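Local coordinates for protein quinone oxidoreductase 1 (Escherichia coli, PDB 1QOR) that catalyses the one-electron reduction of quinones to semiquinones with NADPH as the electron donor, working as a homodimer, at residues T3-H8 against Y302-A307. Sequence-based numbering, arbitrary orientation.
Sequences TRIEFH and YPLKDA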
# COMPACT_ATOMS: atom_id res chain seq x y z
N THR A 3 0.59 -41.58 11.33
CA THR A 3 1.05 -40.72 12.41
C THR A 3 0.87 -39.28 11.96
O THR A 3 1.10 -38.97 10.80
CB THR A 3 2.52 -40.91 12.68
OG1 THR A 3 2.78 -42.30 12.92
CG2 THR A 3 2.98 -40.08 13.87
N ARG A 4 0.44 -38.41 12.86
CA ARG A 4 0.26 -37.00 12.55
C ARG A 4 0.77 -36.26 13.77
O ARG A 4 0.93 -36.85 14.85
CB ARG A 4 -1.22 -36.65 12.31
CG ARG A 4 -2.05 -36.43 13.60
CD ARG A 4 -3.57 -36.45 13.39
NE ARG A 4 -4.07 -35.40 12.49
CZ ARG A 4 -4.54 -34.20 12.87
NH1 ARG A 4 -4.60 -33.86 14.17
NH2 ARG A 4 -4.98 -33.34 11.95
N ILE A 5 1.11 -35.00 13.58
CA ILE A 5 1.57 -34.17 14.68
C ILE A 5 0.38 -33.30 15.03
O ILE A 5 -0.38 -32.88 14.14
CB ILE A 5 2.74 -33.24 14.28
CG1 ILE A 5 4.00 -34.06 13.99
CG2 ILE A 5 3.01 -32.22 15.37
CD1 ILE A 5 4.51 -34.86 15.18
N GLU A 6 0.17 -33.05 16.31
CA GLU A 6 -0.91 -32.17 16.69
C GLU A 6 -0.60 -31.44 17.97
O GLU A 6 0.37 -31.77 18.66
CB GLU A 6 -2.25 -32.90 16.74
CG GLU A 6 -2.38 -33.92 17.82
CD GLU A 6 -3.79 -34.47 17.87
OE1 GLU A 6 -4.29 -34.93 16.80
OE2 GLU A 6 -4.38 -34.43 18.98
N PHE A 7 -1.31 -30.34 18.18
CA PHE A 7 -1.12 -29.55 19.38
C PHE A 7 -2.53 -29.22 19.94
O PHE A 7 -3.49 -29.08 19.19
CB PHE A 7 -0.22 -28.30 19.14
CG PHE A 7 -0.80 -27.28 18.20
CD1 PHE A 7 -0.74 -27.46 16.82
CD2 PHE A 7 -1.40 -26.12 18.70
CE1 PHE A 7 -1.29 -26.49 15.94
CE2 PHE A 7 -1.95 -25.15 17.85
CZ PHE A 7 -1.89 -25.34 16.46
N HIS A 8 -2.63 -29.26 21.26
CA HIS A 8 -3.87 -29.05 22.01
C HIS A 8 -3.91 -27.67 22.66
O HIS A 8 -4.95 -27.28 23.22
CB HIS A 8 -4.00 -30.13 23.11
CG HIS A 8 -4.20 -31.53 22.59
ND1 HIS A 8 -5.10 -32.41 23.15
CD2 HIS A 8 -3.64 -32.19 21.55
CE1 HIS A 8 -5.07 -33.56 22.49
NE2 HIS A 8 -4.19 -33.45 21.51
N TYR A 302 14.40 -33.93 9.14
CA TYR A 302 14.09 -34.46 10.45
C TYR A 302 12.99 -35.49 10.35
O TYR A 302 12.14 -35.42 9.45
CB TYR A 302 13.58 -33.34 11.35
CG TYR A 302 14.42 -32.11 11.36
CD1 TYR A 302 14.24 -31.11 10.41
CD2 TYR A 302 15.37 -31.90 12.35
CE1 TYR A 302 14.98 -29.92 10.46
CE2 TYR A 302 16.11 -30.72 12.41
CZ TYR A 302 15.91 -29.74 11.46
OH TYR A 302 16.61 -28.57 11.55
N PRO A 303 13.05 -36.53 11.21
CA PRO A 303 11.98 -37.55 11.16
C PRO A 303 10.65 -36.78 11.51
O PRO A 303 10.70 -35.80 12.27
CB PRO A 303 12.35 -38.47 12.35
CG PRO A 303 13.83 -38.21 12.58
CD PRO A 303 14.02 -36.78 12.30
N LEU A 304 9.50 -37.17 10.97
CA LEU A 304 8.24 -36.49 11.32
C LEU A 304 8.04 -36.31 12.83
O LEU A 304 7.64 -35.23 13.30
CB LEU A 304 7.04 -37.26 10.77
CG LEU A 304 5.63 -36.85 11.25
CD1 LEU A 304 5.41 -35.38 11.07
CD2 LEU A 304 4.59 -37.57 10.44
N LYS A 305 8.33 -37.35 13.61
CA LYS A 305 8.16 -37.29 15.05
C LYS A 305 9.07 -36.28 15.74
O LYS A 305 8.85 -35.96 16.90
CB LYS A 305 8.29 -38.67 15.68
CG LYS A 305 9.65 -39.35 15.46
CD LYS A 305 10.66 -38.99 16.56
CE LYS A 305 11.95 -39.82 16.46
NZ LYS A 305 13.05 -39.27 17.35
N ASP A 306 10.09 -35.77 15.06
CA ASP A 306 10.95 -34.77 15.67
C ASP A 306 10.60 -33.34 15.21
O ASP A 306 11.46 -32.43 15.20
CB ASP A 306 12.44 -35.07 15.43
CG ASP A 306 12.91 -36.31 16.20
OD1 ASP A 306 12.33 -36.62 17.28
OD2 ASP A 306 13.86 -37.00 15.71
N ALA A 307 9.32 -33.16 14.88
CA ALA A 307 8.80 -31.86 14.45
C ALA A 307 9.18 -30.77 15.47
O ALA A 307 9.53 -29.64 15.08
CB ALA A 307 7.31 -31.93 14.24
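An apolar side-chain contact, with I5 set against L304 and A307, packs the N-terminal strand 3-6 onto the 3-10 turn at 304-305 and the start of helix 307-315. Three of the five touching residues are buried, and the evidence for apolar packing is atomic: I5 CG1 lies 3.5 Å from L304 CD1 and 3.9 Å from A307 CB. The I5 and L304 side chains run alongside one another, pointing opposite ways. In I5, CG1 stands anti to the carbonyl carbon (chi1 -68°), and from it CD1 reaches the turn backbone, 3.7 Å from L304 O. L304 CD2, the second methyl, lies 3.8 Å from the backbone carbonyl T3 O, two residues back along the strand. Strand 3-6 forms a two-stranded antiparallel sheet with strand 17-20, whose A18 also touches I5; L304 and A307 are backed by L325 of strand 324-326, in the GroES-like catalytic domain of this medium-chain dehydrogenase fold. The side chain of A307 is about 8 Å from that of the NADP(+)-binding D44. An alanine in place of I5 would probably leave a gap beside L304 CD1 and A307 CB. A backbone hydrogen bond from D306 N to P303 O, 2.9 Å, closes the turn. R4 points away from this contact; its NH1 forms a salt bridge to E6 OE1 at 2.9 Å, while H8 NE2, from the following loop, bonds E6 OE2, tilted 30° from its ring plane.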